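Putative branched-chain amino acid ABC transporter, periplasmic branched-chain amino acid-binding protein (Pseudomonas protegens Pf-5, PDB 4RU0) probably binds a branched-chain amino acid or a related small solute in the periplasm and delivers it to an ABC transporter for uptake. Local coordinates at residues D59-I64 against V336-I341; K89-Y94 against A117-E122; P130-G135 against L331-V336; T343-G346 against P352-G355. One frame throughout, in Å; residues are numbered along the deposited sequence.

Interaction 1. Residues D59-I64 against V336-I341; sequences DYLNYI and VAVEAI
Val338 is the residue of 336-341 that meets helix 59-64, and its two methyls share the work. CG2 lies 4.0 Å from CE2 of Tyr60 and 4.2 Å from CD2 of Leu61, while CG1 comes within 4.4 Å of CD1 of Ile64. The valine holds CG1 anti to its backbone N (chi1 166°), which leaves CG2 beside that N and splits the methyls between three partners. On the other helix, Tyr60 swings its ring out anti to the backbone N (chi1 -174°), and the ring meets the valine methyl obliquely. Ile64, one turn later, lays CG1 over one ring face of Tyr60, 3.8 Å above the plane and displaced toward the rim, which is likely to limit the ring's freedom to turn. The segment axes approach to only 11.6 Å at 36°, and the two segments bury just 149 Å² together, so this is a spaced, wholly apolar contact between buried residues. It joins an early and a late helix of the periplasmic binding protein fold. Strand 34-40 touches both helices through Phe36, which meets Leu61 and Ala337; Leu61 and Ile64 also reach strand 76-82, and helix 299-309 packs on Tyr60 through Ile300.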
loop_
_atom_site.group_PDB
_atom_site.type_symbol
_atom_site.label_atom_id
_atom_site.label_comp_id
_atom_site.label_asym_id
_atom_site.label_seq_id
_atom_site.Cartn_x
_atom_site.Cartn_y
_atom_site.Cartn_z
ATOM N N ASP A 59 14.206 5.867 -9.689
ATOM C CA ASP A 59 14.366 5.562 -11.097
ATOM C C ASP A 59 13.183 6.070 -11.874
ATOM O O ASP A 59 13.341 6.595 -12.961
ATOM C CB ASP A 59 14.615 4.077 -11.344
ATOM C CG ASP A 59 15.945 3.625 -10.817
ATOM O OD1 ASP A 59 16.171 2.412 -10.664
ATOM O OD2 ASP A 59 16.786 4.490 -10.544
ATOM N N TYR A 60 11.989 5.919 -11.326
ATOM C CA TYR A 60 10.816 6.439 -12.011
ATOM C C TYR A 60 10.851 7.963 -12.127
ATOM O O TYR A 60 10.395 8.519 -13.122
ATOM C CB TYR A 60 9.509 5.939 -11.423
ATOM C CG TYR A 60 8.330 6.374 -12.237
ATOM C CD1 TYR A 60 8.122 5.876 -13.503
ATOM C CD2 TYR A 60 7.446 7.305 -11.759
ATOM C CE1 TYR A 60 7.046 6.281 -14.262
ATOM C CE2 TYR A 60 6.375 7.718 -12.515
ATOM C CZ TYR A 60 6.183 7.199 -13.766
ATOM O OH TYR A 60 5.121 7.615 -14.515
ATOM N N LEU A 61 11.352 8.629 -11.090
ATOM C CA LEU A 61 11.472 10.085 -11.118
ATOM C C LEU A 61 12.539 10.497 -12.131
ATOM O O LEU A 61 12.375 11.476 -12.865
ATOM C CB LEU A 61 11.816 10.642 -9.732
ATOM C CG LEU A 61 10.755 10.550 -8.630
ATOM C CD1 LEU A 61 11.302 11.082 -7.313
ATOM C CD2 LEU A 61 9.493 11.296 -9.020
ATOM N N ASN A 62 13.633 9.742 -12.155
ATOM C CA ASN A 62 14.703 9.964 -13.114
ATOM C C ASN A 62 14.179 9.841 -14.539
ATOM O O ASN A 62 14.435 10.699 -15.389
ATOM C CB ASN A 62 15.840 8.966 -12.877
ATOM C CG ASN A 62 17.204 9.625 -12.891
ATOM O OD1 ASN A 62 17.432 10.595 -13.617
ATOM N ND2 ASN A 62 18.118 9.106 -12.080
ATOM N N TYR A 63 13.428 8.768 -14.773
ATOM C CA TYR A 63 12.810 8.488 -16.063
ATOM C C TYR A 63 11.927 9.635 -16.545
ATOM O O TYR A 63 12.031 10.064 -17.690
ATOM C CB TYR A 63 11.992 7.189 -15.980
ATOM C CG TYR A 63 11.078 6.954 -17.160
ATOM C CD1 TYR A 63 11.549 6.353 -18.321
ATOM C CD2 TYR A 63 9.740 7.330 -17.114
ATOM C CE1 TYR A 63 10.715 6.140 -19.404
ATOM C CE2 TYR A 63 8.902 7.122 -18.191
ATOM C CZ TYR A 63 9.392 6.528 -19.332
ATOM O OH TYR A 63 8.554 6.321 -20.403
ATOM N N ILE A 64 11.060 10.127 -15.666
ATOM C CA ILE A 64 10.135 11.206 -16.012
ATOM C C ILE A 64 10.876 12.463 -16.475
ATOM O O ILE A 64 10.455 13.129 -17.422
ATOM C CB ILE A 64 9.218 11.555 -14.819
ATOM C CG1 ILE A 64 8.237 10.412 -14.557
ATOM C CG2 ILE A 64 8.453 12.846 -15.071
ATOM C CD1 ILE A 64 7.231 10.204 -15.668
ATOM N N VAL A 336 1.819 7.589 -8.507
ATOM C CA VAL A 336 0.604 8.169 -7.949
ATOM C C VAL A 336 0.780 9.667 -7.731
ATOM O O VAL A 336 -0.070 10.467 -8.116
ATOM C CB VAL A 336 0.217 7.488 -6.626
ATOM C CG1 VAL A 336 -0.848 8.287 -5.890
ATOM C CG2 VAL A 336 -0.267 6.082 -6.891
ATOM N N ALA A 337 1.902 10.033 -7.129
ATOM C CA ALA A 337 2.217 11.430 -6.894
ATOM C C ALA A 337 2.381 12.174 -8.217
ATOM O O ALA A 337 1.846 13.271 -8.388
ATOM C CB ALA A 337 3.471 11.549 -6.049
ATOM N N VAL A 338 3.108 11.564 -9.149
ATOM C CA VAL A 338 3.345 12.150 -10.470
ATOM C C VAL A 338 2.040 12.432 -11.216
ATOM O O VAL A 338 1.867 13.511 -11.782
ATOM C CB VAL A 338 4.244 11.237 -11.333
ATOM C CG1 VAL A 338 4.212 11.669 -12.789
ATOM C CG2 VAL A 338 5.668 11.247 -10.808
ATOM N N GLU A 339 1.120 11.473 -11.203
ATOM C CA GLU A 339 -0.176 11.661 -11.850
ATOM C C GLU A 339 -1.022 12.708 -11.130
ATOM O O GLU A 339 -1.782 13.446 -11.761
ATOM C CB GLU A 339 -0.937 10.337 -11.925
ATOM C CG GLU A 339 -0.331 9.342 -12.898
ATOM C CD GLU A 339 -0.243 9.888 -14.316
ATOM O OE1 GLU A 339 0.869 9.863 -14.887
ATOM O OE2 GLU A 339 -1.279 10.339 -14.857
ATOM N N ALA A 340 -0.895 12.762 -9.806
ATOM C CA ALA A 340 -1.601 13.759 -9.012
ATOM C C ALA A 340 -1.137 15.155 -9.402
ATOM O O ALA A 340 -1.948 16.059 -9.604
ATOM C CB ALA A 340 -1.380 13.519 -7.525
ATOM N N ILE A 341 0.178 15.314 -9.501
ATOM C CA ILE A 341 0.776 16.567 -9.929
ATOM C C ILE A 341 0.314 16.920 -11.338
ATOM O O ILE A 341 -0.157 18.032 -11.587
ATOM C CB ILE A 341 2.313 16.494 -9.889
ATOM C CG1 ILE A 341 2.796 16.398 -8.442
ATOM C CG2 ILE A 341 2.923 17.703 -10.589
ATOM C CD1 ILE A 341 4.249 16.020 -8.307
#

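Interaction 2. Residues K89-Y94 against A117-E122; sequences KGIECY and AYALSE
Leu120 pushes its forked end between Ile91 and Tyr94, residues nearly one turn apart on helix 89-94, and this is the tight part of the contact. Its CD2 lies 3.6 Å from CG of Tyr94 and 4.0 Å from CG1 of Ile91, while CD1 sits 3.8 Å from CB of Tyr94. Both methyls thus bear on the root of the tyrosine, and CD2 meets the ring obliquely. Tyr94 sends its ring out anti to the backbone N (chi1 166°), which takes it alongside the leucine chain, the two running past each other in opposite directions. The looser side belongs to Ile91 and Ala119, both partly exposed, which meet through one pair of methyls, CD1 of the isoleucine to CB of the alanine at 3.9 Å. The segment axes come within 9.6 Å and cross at -42°, with 207 Å² buried between the segments. The phenol end of Tyr94 is held elsewhere, its OH hydrogen-bonded to Asp127 and its ring edge-to-face with Tyr109. With an alanine at Tyr94, Leu120 would probably lose the wall that both its methyls press on, and Asp127 would lose a hydrogen-bond partner. Cys93, on another face of its helix, forms a disulfide with Cys81 and so ties helix 87-97 to strand 76-82. Helix 114-126 carries the contact onward through Arg123 and Ala124, which touch Tyr94, and its Leu120 also packs on Leu131 of strand 131-132.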
loop_
_atom_site.group_PDB
_atom_site.type_symbol
_atom_site.label_atom_id
_atom_site.label_comp_id
_atom_site.label_asym_id
_atom_site.label_seq_id
_atom_site.Cartn_x
_atom_site.Cartn_y
_atom_site.Cartn_z
ATOM N N LYS A 89 12.450 10.707 13.825
ATOM C CA LYS A 89 13.211 11.272 12.721
ATOM C C LYS A 89 12.307 11.538 11.521
ATOM O O LYS A 89 12.513 12.503 10.790
ATOM C CB LYS A 89 14.369 10.352 12.340
ATOM C CG LYS A 89 15.318 10.101 13.495
ATOM C CD LYS A 89 16.757 9.971 13.036
ATOM C CE LYS A 89 17.696 9.877 14.230
ATOM N NZ LYS A 89 19.130 9.933 13.832
ATOM N N GLY A 90 11.301 10.689 11.332
ATOM C CA GLY A 90 10.291 10.918 10.313
ATOM C C GLY A 90 9.695 12.314 10.429
ATOM O O GLY A 90 9.579 13.044 9.443
ATOM N N ILE A 91 9.343 12.687 11.655
ATOM C CA ILE A 91 8.791 13.998 11.951
ATOM C C ILE A 91 9.783 15.113 11.632
ATOM O O ILE A 91 9.406 16.137 11.055
ATOM C CB ILE A 91 8.365 14.086 13.426
ATOM C CG1 ILE A 91 7.097 13.261 13.648
ATOM C CG2 ILE A 91 8.141 15.526 13.845
ATOM C CD1 ILE A 91 6.735 13.063 15.119
ATOM N N GLU A 92 11.046 14.917 12.003
ATOM C CA GLU A 92 12.080 15.903 11.702
ATOM C C GLU A 92 12.286 16.073 10.199
ATOM O O GLU A 92 12.569 17.173 9.727
ATOM C CB GLU A 92 13.404 15.519 12.357
ATOM C CG GLU A 92 13.376 15.566 13.873
ATOM C CD GLU A 92 14.668 15.063 14.486
ATOM O OE1 GLU A 92 15.616 14.776 13.715
ATOM O OE2 GLU A 92 14.732 14.952 15.731
ATOM N N CYS A 93 12.151 14.982 9.454
ATOM C CA CYS A 93 12.294 15.035 8.004
ATOM C C CYS A 93 11.174 15.858 7.390
ATOM O O CYS A 93 11.416 16.704 6.533
ATOM C CB CYS A 93 12.314 13.622 7.406
ATOM S SG CYS A 93 13.932 12.824 7.538
ATOM N N TYR A 94 9.953 15.616 7.853
ATOM C CA TYR A 94 8.792 16.355 7.386
ATOM C C TYR A 94 8.963 17.849 7.636
ATOM O O TYR A 94 8.669 18.664 6.765
ATOM C CB TYR A 94 7.521 15.848 8.065
ATOM C CG TYR A 94 6.327 16.763 7.895
ATOM C CD1 TYR A 94 6.058 17.768 8.821
ATOM C CD2 TYR A 94 5.466 16.621 6.811
ATOM C CE1 TYR A 94 4.975 18.605 8.667
ATOM C CE2 TYR A 94 4.374 17.453 6.655
ATOM C CZ TYR A 94 4.135 18.442 7.589
ATOM O OH TYR A 94 3.055 19.272 7.446
ATOM N N ALA A 117 3.662 8.551 9.844
ATOM C CA ALA A 117 2.457 9.009 9.166
ATOM C C ALA A 117 1.340 9.303 10.158
ATOM O O ALA A 117 0.641 10.306 10.034
ATOM C CB ALA A 117 1.997 7.988 8.152
ATOM N N TYR A 118 1.172 8.418 11.134
ATOM C CA TYR A 118 0.160 8.596 12.158
ATOM C C TYR A 118 0.391 9.896 12.934
ATOM O O TYR A 118 -0.534 10.673 13.152
ATOM C CB TYR A 118 0.159 7.403 13.112
ATOM C CG TYR A 118 -1.069 7.320 13.987
ATOM C CD1 TYR A 118 -2.247 6.756 13.508
ATOM C CD2 TYR A 118 -1.051 7.793 15.291
ATOM C CE1 TYR A 118 -3.375 6.670 14.301
ATOM C CE2 TYR A 118 -2.184 7.710 16.101
ATOM C CZ TYR A 118 -3.341 7.151 15.598
ATOM O OH TYR A 118 -4.468 7.065 16.388
ATOM N N ALA A 119 1.638 10.131 13.326
ATOM C CA ALA A 119 1.986 11.290 14.138
ATOM C C ALA A 119 1.864 12.602 13.370
ATOM O O ALA A 119 1.611 13.654 13.959
ATOM C CB ALA A 119 3.401 11.139 14.685
ATOM N N LEU A 120 2.035 12.537 12.055
ATOM C CA LEU A 120 2.085 13.743 11.226
ATOM C C LEU A 120 0.718 14.243 10.769
ATOM O O LEU A 120 0.599 15.353 10.267
ATOM C CB LEU A 120 2.950 13.492 9.990
ATOM C CG LEU A 120 4.463 13.465 10.150
ATOM C CD1 LEU A 120 5.089 13.078 8.815
ATOM C CD2 LEU A 120 4.971 14.819 10.609
ATOM N N SER A 121 -0.299 13.406 10.926
ATOM C CA SER A 121 -1.617 13.660 10.358
ATOM C C SER A 121 -2.204 15.028 10.710
ATOM O O SER A 121 -2.687 15.747 9.835
ATOM C CB SER A 121 -2.589 12.566 10.802
ATOM O OG SER A 121 -3.896 12.814 10.312
ATOM N N GLU A 122 -2.159 15.391 11.986
ATOM C CA GLU A 122 -2.813 16.610 12.428
ATOM C C GLU A 122 -2.056 17.849 11.966
ATOM O O GLU A 122 -2.667 18.830 11.537
ATOM C CB GLU A 122 -2.980 16.606 13.950
ATOM C CG GLU A 122 -3.825 15.433 14.439
ATOM C CD GLU A 122 -4.039 15.424 15.946
ATOM O OE1 GLU A 122 -3.121 15.001 16.684
ATOM O OE2 GLU A 122 -5.139 15.816 16.395
#

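Interaction 3. Residues P130-G135 against L331-V336; sequences PLITLG and LVNAAV
Leu134 and Asn333 mark the closest backbone approach, with CA atoms 6.8 Å apart, where the extended chain leaving strand 131-132 passes helix 331-336. Leu134 holds its CG anti to the backbone N (chi1 -169°), and its CD2 thereby reaches two residues of the helix, 3.7 Å to CG1 of Val332 and 3.5 Å to OD1 of Asn333. The leucine and asparagine side chains run past each other in opposite directions, and OD1 of Asn333 also lies 3.6 Å from CB of Leu134. Ile132, two residues earlier, likewise points toward the helix, but its CG2 stays 4.5 Å from OD1 of Asn333, a marginal touch. Val336, one turn beyond Val332, points toward 130-135 and is partly covered by it.

An ordered water satisfies the polar oxygen lying against these aliphatic groups. It donates to OD1 of Asn333 across 2.8 Å and accepts from N of Leu134 at 3.2 Å, bridging a side chain of the helix to the backbone of the loop. The other half of the amide, ND2, gives a weak hydrogen bond to Asn112, so Asn333 has polar partners at both ends of its carboxamide in a buried setting. Its side chain is about 7 Å from the bound 3,6,9,12,15-pentaoxaheptadecane, and Gly135 O accepts a hydrogen bond from Trp269 of the ligand pocket, which puts the contact beside the pocket.

Strand 131-132 pairs in parallel with strand 150-151. Helix 114-126 meets Leu131 and Thr133, helix 355-363 meets Pro130 and Ile132, and helix 47-67 packs on helix 325-348 through Met57 and Tyr60.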
loop_
_atom_site.group_PDB
_atom_site.type_symbol
_atom_site.label_atom_id
_atom_site.label_comp_id
_atom_site.label_asym_id
_atom_site.label_seq_id
_atom_site.Cartn_x
_atom_site.Cartn_y
_atom_site.Cartn_z
ATOM N N PRO A 130 -0.658 17.384 1.740
ATOM C CA PRO A 130 -1.271 16.060 1.614
ATOM C C PRO A 130 -0.309 14.954 2.021
ATOM O O PRO A 130 0.806 14.891 1.508
ATOM C CB PRO A 130 -1.607 15.959 0.120
ATOM C CG PRO A 130 -1.435 17.338 -0.434
ATOM C CD PRO A 130 -0.433 18.016 0.434
ATOM N N LEU A 131 -0.732 14.108 2.952
ATOM C CA LEU A 131 0.037 12.925 3.298
ATOM C C LEU A 131 -0.464 11.764 2.471
ATOM O O LEU A 131 -1.655 11.462 2.478
ATOM C CB LEU A 131 -0.078 12.594 4.787
ATOM C CG LEU A 131 0.559 13.558 5.788
ATOM C CD1 LEU A 131 0.504 12.966 7.199
ATOM C CD2 LEU A 131 1.986 13.939 5.406
ATOM N N ILE A 132 0.441 11.122 1.748
ATOM C CA ILE A 132 0.105 9.906 1.028
ATOM C C ILE A 132 0.671 8.700 1.764
ATOM O O ILE A 132 1.878 8.610 1.991
ATOM C CB ILE A 132 0.642 9.925 -0.413
ATOM C CG1 ILE A 132 -0.021 11.042 -1.221
ATOM C CG2 ILE A 132 0.413 8.590 -1.080
ATOM C CD1 ILE A 132 0.597 11.245 -2.596
ATOM N N THR A 133 -0.210 7.782 2.128
ATOM C CA THR A 133 0.183 6.468 2.631
ATOM C C THR A 133 -0.427 5.382 1.763
ATOM O O THR A 133 -1.588 5.069 1.872
ATOM C CB THR A 133 -0.231 6.255 4.103
ATOM O OG1 THR A 133 -1.643 6.358 4.240
ATOM C CG2 THR A 133 0.398 7.265 4.983
ATOM N N LEU A 134 0.388 4.755 0.939
ATOM C CA LEU A 134 -0.123 3.774 0.005
ATOM C C LEU A 134 -0.242 2.433 0.698
ATOM O O LEU A 134 0.719 1.907 1.203
ATOM C CB LEU A 134 0.815 3.689 -1.193
ATOM C CG LEU A 134 0.454 2.936 -2.461
ATOM C CD1 LEU A 134 -0.742 3.542 -3.149
ATOM C CD2 LEU A 134 1.637 2.948 -3.409
ATOM N N GLY A 135 -1.446 1.897 0.728
ATOM C CA GLY A 135 -1.728 0.637 1.386
ATOM C C GLY A 135 -1.531 0.578 2.888
ATOM O O GLY A 135 -1.267 -0.465 3.435
ATOM N N LEU A 331 7.806 2.119 -7.526
ATOM C CA LEU A 331 7.316 2.569 -8.824
ATOM C C LEU A 331 5.882 3.084 -8.744
ATOM O O LEU A 331 5.549 4.110 -9.328
ATOM C CB LEU A 331 7.404 1.433 -9.848
ATOM C CG LEU A 331 8.807 0.938 -10.199
ATOM C CD1 LEU A 331 8.734 -0.244 -11.146
ATOM C CD2 LEU A 331 9.632 2.063 -10.814
ATOM N N VAL A 332 5.040 2.366 -8.014
ATOM C CA VAL A 332 3.631 2.719 -7.922
ATOM C C VAL A 332 3.440 3.917 -6.987
ATOM O O VAL A 332 2.612 4.795 -7.241
ATOM C CB VAL A 332 2.788 1.511 -7.452
ATOM C CG1 VAL A 332 1.404 1.946 -6.994
ATOM C CG2 VAL A 332 2.682 0.495 -8.579
ATOM N N ASN A 333 4.230 3.956 -5.919
ATOM C CA ASN A 333 4.225 5.081 -4.991
ATOM C C ASN A 333 4.570 6.390 -5.702
ATOM O O ASN A 333 3.921 7.414 -5.491
ATOM C CB ASN A 333 5.213 4.831 -3.848
ATOM C CG ASN A 333 4.799 5.504 -2.559
ATOM O OD1 ASN A 333 3.610 5.666 -2.284
ATOM N ND2 ASN A 333 5.783 5.905 -1.758
ATOM N N ALA A 334 5.588 6.340 -6.557
ATOM C CA ALA A 334 6.059 7.520 -7.268
ATOM C C ALA A 334 5.090 7.948 -8.365
ATOM O O ALA A 334 4.908 9.139 -8.610
ATOM C CB ALA A 334 7.437 7.262 -7.856
ATOM N N ALA A 335 4.470 6.976 -9.023
ATOM C CA ALA A 335 3.579 7.261 -10.139
ATOM C C ALA A 335 2.308 7.972 -9.681
ATOM O O ALA A 335 1.785 8.848 -10.379
ATOM C CB ALA A 335 3.228 5.981 -10.872
ATOM N N VAL A 336 1.819 7.589 -8.507
ATOM C CA VAL A 336 0.604 8.169 -7.949
ATOM C C VAL A 336 0.780 9.667 -7.731
ATOM O O VAL A 336 -0.070 10.467 -8.116
ATOM C CB VAL A 336 0.217 7.488 -6.626
ATOM C CG1 VAL A 336 -0.848 8.287 -5.890
ATOM C CG2 VAL A 336 -0.267 6.082 -6.891
HETATM O O HOH W 1 3.514 5.171 0.485
#

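Interaction 4. Residues T343-G346 against P352-G355; sequences TAQG and PLNG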
loop_
_atom_site.group_PDB
_atom_site.type_symbol
_atom_site.label_atom_id
_atom_site.label_comp_id
_atom_site.label_asym_id
_atom_site.label_seq_id
_atom_site.Cartn_x
_atom_site.Cartn_y
_atom_site.Cartn_z
ATOM N N THR A 343 -2.299 15.883 -12.907
ATOM C CA THR A 343 -3.726 16.183 -12.886
ATOM C C THR A 343 -3.989 17.634 -12.492
ATOM O O THR A 343 -4.854 18.295 -13.066
ATOM C CB THR A 343 -4.481 15.251 -11.910
ATOM O OG1 THR A 343 -4.152 13.887 -12.194
ATOM C CG2 THR A 343 -5.987 15.442 -12.025
ATOM N N ALA A 344 -3.233 18.122 -11.513
ATOM C CA ALA A 344 -3.453 19.462 -10.984
ATOM C C ALA A 344 -2.950 20.532 -11.951
ATOM O O ALA A 344 -3.555 21.594 -12.070
ATOM C CB ALA A 344 -2.784 19.614 -9.620
ATOM N N GLN A 345 -1.853 20.240 -12.645
ATOM C CA GLN A 345 -1.337 21.124 -13.689
ATOM C C GLN A 345 -2.393 21.420 -14.750
ATOM O O GLN A 345 -2.334 22.444 -15.423
ATOM C CB GLN A 345 -0.101 20.519 -14.357
ATOM C CG GLN A 345 1.164 20.583 -13.526
ATOM C CD GLN A 345 2.365 20.059 -14.282
ATOM O OE1 GLN A 345 2.284 19.799 -15.478
ATOM N NE2 GLN A 345 3.486 19.902 -13.589
ATOM N N GLY A 346 -3.361 20.518 -14.889
ATOM C CA GLY A 346 -4.466 20.714 -15.806
ATOM C C GLY A 346 -5.350 21.880 -15.403
ATOM O O GLY A 346 -6.159 22.361 -16.197
ATOM N N PRO A 352 5.541 24.393 -10.849
ATOM C CA PRO A 352 5.565 23.859 -9.484
ATOM C C PRO A 352 4.260 24.128 -8.736
ATOM O O PRO A 352 3.668 25.203 -8.885
ATOM C CB PRO A 352 6.736 24.603 -8.851
ATOM C CG PRO A 352 7.687 24.776 -9.989
ATOM C CD PRO A 352 6.823 25.031 -11.204
ATOM N N LEU A 353 3.821 23.150 -7.946
ATOM C CA LEU A 353 2.494 23.193 -7.346
ATOM C C LEU A 353 2.496 23.288 -5.827
ATOM O O LEU A 353 3.474 22.940 -5.162
ATOM C CB LEU A 353 1.699 21.959 -7.760
ATOM C CG LEU A 353 1.297 21.871 -9.229
ATOM C CD1 LEU A 353 0.669 20.516 -9.519
ATOM C CD2 LEU A 353 0.340 22.999 -9.572
ATOM N N ASN A 354 1.368 23.756 -5.300
ATOM C CA ASN A 354 1.118 23.841 -3.869
ATOM C C ASN A 354 0.622 22.529 -3.290
ATOM O O ASN A 354 0.091 21.691 -4.015
ATOM C CB ASN A 354 0.084 24.925 -3.578
ATOM C CG ASN A 354 0.692 26.145 -2.965
ATOM O OD1 ASN A 354 1.895 26.191 -2.728
ATOM N ND2 ASN A 354 -0.131 27.155 -2.709
ATOM N N GLY A 355 0.770 22.368 -1.977
ATOM C CA GLY A 355 0.175 21.241 -1.287
ATOM C C GLY A 355 -1.334 21.338 -1.371
ATOM O O GLY A 355 -2.038 20.329 -1.474
#
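Leu353 touches Ala344 and Gln345 from a loop that follows the helix by only a few residues, so this is a local contact in which the chain turns back against the helix it has just left. The second segment enters at Pro352, whose CB points away from helix 343-346 and whose side chain touches Pro105. Next comes Leu353, buried and pointing toward the helix. Its CG lies beside the backbone N (chi1 -68°), and the nearly extended second torsion (173°) carries CD1 on to the helix. That one methyl does the touching: it is 3.6 Å from CB of Ala344, and it lies 4.0 Å from both N and CG of Gln345. The glutamine chain crosses the leucine at about a right angle, meeting it with CG, while its NE2 gives a weak hydrogen bond to O of Ile71. Leucine's own backbone is held from another direction, its N hydrogen-bonded to OE1 of Gln34. Asn354 then occupies the N-cap position of the next helix; its side chain makes no capping bond, although its backbone N is hydrogen-bonded to OE1 of Glu357. Gly355 opens helix 355-363. The two segments bury a modest 119 Å² between them, just over half of it on Leu353, at the connection of two successive helices. Leu353 also rests on Ile341 and Phe348 of helix 325-348, and its hydrogen bond to Gln34 ties the turn to the beginning of strand 34-40.

Helix 325-348 runs through interactions 1, 3 and 4. Val336 belongs to both interactions 1 and 3, whose centres are 10 Å apart, and Tyr60 CE2 packs 3.7 Å from Ala335 CA. Toward the other end of that helix, Leu353 CD1 of interaction 4 lies 3.3 Å from Ile341 O of interaction 1. Interaction 2 joins the group through interaction 3, with Ala117 CB 3.6 Å from Thr133 CG2, but stays about 14 Å from interaction 1 at the nearest atoms. Relative to the bound 3,6,9,12,15-pentaoxaheptadecane, the side chain of Asn333 in interaction 3 is about 7 Å away and that of Leu120 in interaction 2 about 12 Å.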